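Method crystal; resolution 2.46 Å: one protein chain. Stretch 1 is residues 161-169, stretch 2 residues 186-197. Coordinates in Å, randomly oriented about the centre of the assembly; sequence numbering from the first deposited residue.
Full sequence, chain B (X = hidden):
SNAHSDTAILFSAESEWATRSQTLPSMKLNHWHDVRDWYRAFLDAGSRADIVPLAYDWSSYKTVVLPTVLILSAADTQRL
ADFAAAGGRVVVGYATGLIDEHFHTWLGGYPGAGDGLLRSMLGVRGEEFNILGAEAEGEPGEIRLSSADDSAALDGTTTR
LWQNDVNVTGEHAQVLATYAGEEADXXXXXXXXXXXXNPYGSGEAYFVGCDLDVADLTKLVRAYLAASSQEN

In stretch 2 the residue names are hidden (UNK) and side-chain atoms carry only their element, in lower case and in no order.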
# COMPACT_ATOMS: atom_id res chain seq x y z
N LEU B 161 6.39 25.69 -8.97
CA LEU B 161 5.81 25.06 -7.78
C LEU B 161 6.08 23.56 -7.89
O LEU B 161 5.57 22.91 -8.81
CB LEU B 161 4.31 25.33 -7.69
CG LEU B 161 3.70 25.27 -6.29
CD1 LEU B 161 3.94 26.58 -5.55
CD2 LEU B 161 2.22 24.94 -6.35
N TRP B 162 6.86 23.03 -6.96
CA TRP B 162 7.30 21.64 -7.05
C TRP B 162 7.32 21.01 -5.66
O TRP B 162 7.38 21.70 -4.64
CB TRP B 162 8.69 21.54 -7.69
CG TRP B 162 9.73 22.30 -6.95
CD1 TRP B 162 10.47 21.87 -5.89
CD2 TRP B 162 10.15 23.65 -7.20
NE1 TRP B 162 11.32 22.86 -5.46
CE2 TRP B 162 11.15 23.96 -6.25
CE3 TRP B 162 9.78 24.63 -8.13
CZ2 TRP B 162 11.78 25.21 -6.21
CZ3 TRP B 162 10.41 25.86 -8.09
CH2 TRP B 162 11.39 26.14 -7.13
N GLN B 163 7.28 19.68 -5.65
CA GLN B 163 7.44 18.89 -4.44
C GLN B 163 8.90 18.46 -4.34
O GLN B 163 9.42 17.80 -5.24
CB GLN B 163 6.52 17.68 -4.45
CG GLN B 163 6.84 16.64 -3.39
CD GLN B 163 6.45 17.08 -1.99
OE1 GLN B 163 5.57 17.91 -1.81
NE2 GLN B 163 7.12 16.52 -0.99
N ASN B 164 9.56 18.84 -3.24
CA ASN B 164 10.98 18.55 -3.09
C ASN B 164 11.24 17.12 -2.64
O ASN B 164 12.26 16.53 -3.03
CB ASN B 164 11.61 19.51 -2.08
CG ASN B 164 11.21 20.95 -2.32
OD1 ASN B 164 11.84 21.67 -3.09
ND2 ASN B 164 10.14 21.38 -1.65
N ASP B 165 10.35 16.54 -1.84
CA ASP B 165 10.58 15.26 -1.19
C ASP B 165 9.87 14.17 -1.99
O ASP B 165 8.71 13.85 -1.75
CB ASP B 165 10.09 15.30 0.26
CG ASP B 165 10.83 14.34 1.16
OD1 ASP B 165 11.41 13.36 0.64
OD2 ASP B 165 10.83 14.56 2.39
N VAL B 166 10.58 13.60 -2.97
CA VAL B 166 10.07 12.52 -3.79
C VAL B 166 11.18 11.49 -3.97
O VAL B 166 12.27 11.83 -4.43
CB VAL B 166 9.57 13.00 -5.17
CG1 VAL B 166 9.22 11.81 -6.04
CG2 VAL B 166 8.37 13.91 -5.02
N ASN B 167 10.90 10.24 -3.62
CA ASN B 167 11.84 9.15 -3.82
C ASN B 167 11.09 7.94 -4.36
O ASN B 167 10.04 7.57 -3.82
CB ASN B 167 12.58 8.79 -2.52
CG ASN B 167 13.52 9.88 -2.07
OD1 ASN B 167 13.20 10.68 -1.20
ND2 ASN B 167 14.70 9.93 -2.69
N VAL B 168 11.64 7.33 -5.41
CA VAL B 168 11.00 6.19 -6.05
C VAL B 168 11.30 4.93 -5.25
O VAL B 168 12.45 4.67 -4.88
CB VAL B 168 11.48 6.05 -7.50
CG1 VAL B 168 10.89 4.82 -8.15
CG2 VAL B 168 11.13 7.30 -8.29
N THR B 169 10.26 4.13 -4.99
CA THR B 169 10.39 2.92 -4.19
C THR B 169 10.02 1.64 -4.92
O THR B 169 10.60 0.60 -4.64
CB THR B 169 9.53 3.02 -2.92
OG1 THR B 169 8.15 3.22 -3.28
CG2 THR B 169 9.99 4.18 -2.05
N UNK B 186 20.67 24.37 -6.84
CA UNK B 186 20.56 25.22 -5.66
C UNK B 186 19.55 24.67 -4.66
O UNK B 186 19.70 24.87 -3.45
o UNK B 186 19.93 29.98 -4.55
o UNK B 186 20.10 29.31 -6.63
c UNK B 186 20.23 27.65 -4.93
c UNK B 186 20.08 29.08 -5.40
c UNK B 186 20.19 26.64 -6.07
N UNK B 187 18.52 23.97 -5.15
CA UNK B 187 17.57 23.28 -4.29
C UNK B 187 17.94 21.82 -4.07
O UNK B 187 17.16 21.08 -3.46
c UNK B 187 16.16 23.37 -4.88
c UNK B 187 14.99 25.62 -4.20
c UNK B 187 14.57 25.47 -2.88
c UNK B 187 13.68 27.72 -2.96
n UNK B 187 15.25 26.72 -6.13
c UNK B 187 14.74 26.83 -4.87
c UNK B 187 15.82 25.48 -6.28
c UNK B 187 14.08 27.90 -4.25
c UNK B 187 15.69 24.77 -5.13
c UNK B 187 13.91 26.53 -2.27
N UNK B 188 19.11 21.39 -4.56
CA UNK B 188 19.55 20.00 -4.45
C UNK B 188 18.55 19.05 -5.10
O UNK B 188 18.28 17.96 -4.60
c UNK B 188 19.81 19.60 -3.00
o UNK B 188 20.96 18.95 -0.52
o UNK B 188 20.93 21.06 0.09
c UNK B 188 20.87 20.17 -0.78
c UNK B 188 20.68 20.58 -2.23
N UNK B 189 17.99 19.46 -6.24
CA UNK B 189 16.95 18.71 -6.93
C UNK B 189 17.41 18.16 -8.27
O UNK B 189 16.59 17.59 -9.00
c UNK B 189 15.70 19.57 -7.11
c UNK B 189 13.79 20.86 -6.16
c UNK B 189 14.94 19.93 -5.84
c UNK B 189 14.43 18.68 -5.13
N UNK B 190 18.68 18.33 -8.63
CA UNK B 190 19.19 17.80 -9.90
C UNK B 190 19.18 16.28 -9.82
O UNK B 190 20.07 15.67 -9.22
o UNK B 190 20.95 17.00 -12.12
c UNK B 190 20.58 18.35 -10.18
o UNK B 190 21.39 19.14 -12.28
c UNK B 190 21.01 18.15 -11.63
N UNK B 191 18.18 15.66 -10.44
CA UNK B 191 17.99 14.23 -10.40
C UNK B 191 16.75 13.78 -9.67
O UNK B 191 16.38 12.60 -9.78
N UNK B 192 16.08 14.67 -8.94
CA UNK B 192 14.87 14.30 -8.22
C UNK B 192 13.73 14.01 -9.19
O UNK B 192 13.57 14.70 -10.20
c UNK B 192 13.24 15.04 -6.44
o UNK B 192 15.56 15.69 -6.36
c UNK B 192 14.47 15.42 -7.25
N UNK B 193 12.95 12.98 -8.87
CA UNK B 193 11.86 12.57 -9.74
C UNK B 193 10.77 13.64 -9.79
O UNK B 193 10.29 14.11 -8.76
c UNK B 193 11.27 11.24 -9.26
N UNK B 194 10.38 14.02 -11.01
CA UNK B 194 9.30 14.97 -11.23
C UNK B 194 8.04 14.32 -11.79
O UNK B 194 6.93 14.69 -11.38
c UNK B 194 9.76 16.08 -12.19
N UNK B 195 8.18 13.37 -12.71
CA UNK B 195 7.06 12.63 -13.28
C UNK B 195 7.42 11.15 -13.29
O UNK B 195 8.46 10.77 -13.86
c UNK B 195 5.58 12.26 -15.27
c UNK B 195 6.32 14.58 -14.70
c UNK B 195 6.70 13.11 -14.70
N UNK B 196 6.59 10.32 -12.68
CA UNK B 196 6.81 8.89 -12.61
C UNK B 196 5.51 8.16 -12.93
O UNK B 196 4.42 8.72 -12.83
c UNK B 196 7.29 8.43 -11.22
o UNK B 196 6.22 8.60 -10.27
c UNK B 196 8.50 9.24 -10.77
N UNK B 197 5.66 6.89 -13.33
CA UNK B 197 4.52 6.00 -13.50
C UNK B 197 4.89 4.64 -12.93
O UNK B 197 6.05 4.23 -12.97
n UNK B 197 5.70 4.94 -18.29
n UNK B 197 6.58 4.69 -20.40
c UNK B 197 4.67 5.36 -17.34
n UNK B 197 4.52 5.67 -20.13
c UNK B 197 4.09 5.87 -14.97
c UNK B 197 5.60 5.10 -19.61
c UNK B 197 5.14 5.29 -15.90
O HOH W 1 8.64 16.59 -7.43
O HOH W 2 14.04 11.50 -6.67

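Position 186 carries three carbons in a row, the third bearing two oxygens. The chain is extended and comes nowhere near stretch 1. It is Glu186, and it is poorly ordered.

Position 187 has one carbon, then fused five- and six-membered rings holding eight carbons and one nitrogen. One face of these rings receives the edge of Trp162. The residue is Trp187. CZ2 of Trp162 lies 3.6 Å from CE2 of Trp187, and the ring planes meet at 73°, so this is an edge-to-face pair.

Position 188 again has three carbons, the third with two oxygens. It is out of reach of stretch 1 and exposed. It is Glu188. Its backbone angles, 58/40, are left-handed.

Position 189 has four carbons, forked at the second. The CA-to-CB bond points toward stretch 1, and the carbons beyond it meet Trp162 and Asn164. With no oxygen or nitrogen and this fork, the residue is Leu189. Its CD1 is 3.3 Å from NE1 of Trp162, and its CD2 is 3.7 Å from the backbone O of Asn164. NE1 of Trp162 is also held within its own stretch, by a weak hydrogen bond to OD1 of Asn164 at 2.7 Å.

Position 190 has two carbons, the second with two oxygens. It touches nothing on stretch 1. It is Asp190.

Position 191 has no side-chain atoms, so it is Gly191. At phi/psi of 114/-12 a CB would be jammed against the carbonyl O of Asp190. The backbone angles alone call for glycine in this type II turn.

Position 192 has one carbon carrying one oxygen and one carbon. The outer carbon packs against backbone oxygens of stretch 1. It is Thr192. Its CG2 is 3.8 Å from O of Asn164 and 3.9 Å from O of Val166. The turn closes with a hydrogen bond from N of Thr192 to O of Leu189, 3.0 Å.

Position 193 has a single carbon, pointing toward stretch 1 and meeting two valines. It is Ala193. Its CB is 3.9 Å from CG1 of Val166 and 4.1 Å from CG2 of Val168.

Position 194 also has a single carbon, but this one points away. It is Ala194, buried, at a corner of the chain.

Position 195 has one carbon carrying two more, with no heteroatom. It is Val195, buried but out of reach of stretch 1.

Position 196 has one carbon carrying an oxygen and a carbon. Its CA-to-CB bond points toward stretch 1, and the outer carbon meets Val168. It is Thr196, with CG2 4.1 Å from CG2 of Val168.

Position 197 has three carbons, a nitrogen, then a carbon with two more nitrogens. The side chain is out of reach of stretch 1. It is Arg197, its nitrogens hydrogen-bonded elsewhere in the structure.

The contact is mainly apolar packing, with no direct hydrogen bond between the stretches. The tryptophan pair and Leu189 fill one part; Val166, Val168 and Ala193 fill another. Water 2 bridges the backbones, giving a proton to O of Val166 and accepting one from N of Ala193, both at 2.9 Å.

Stretch 2 (186-197) EWELDGTAAVTR
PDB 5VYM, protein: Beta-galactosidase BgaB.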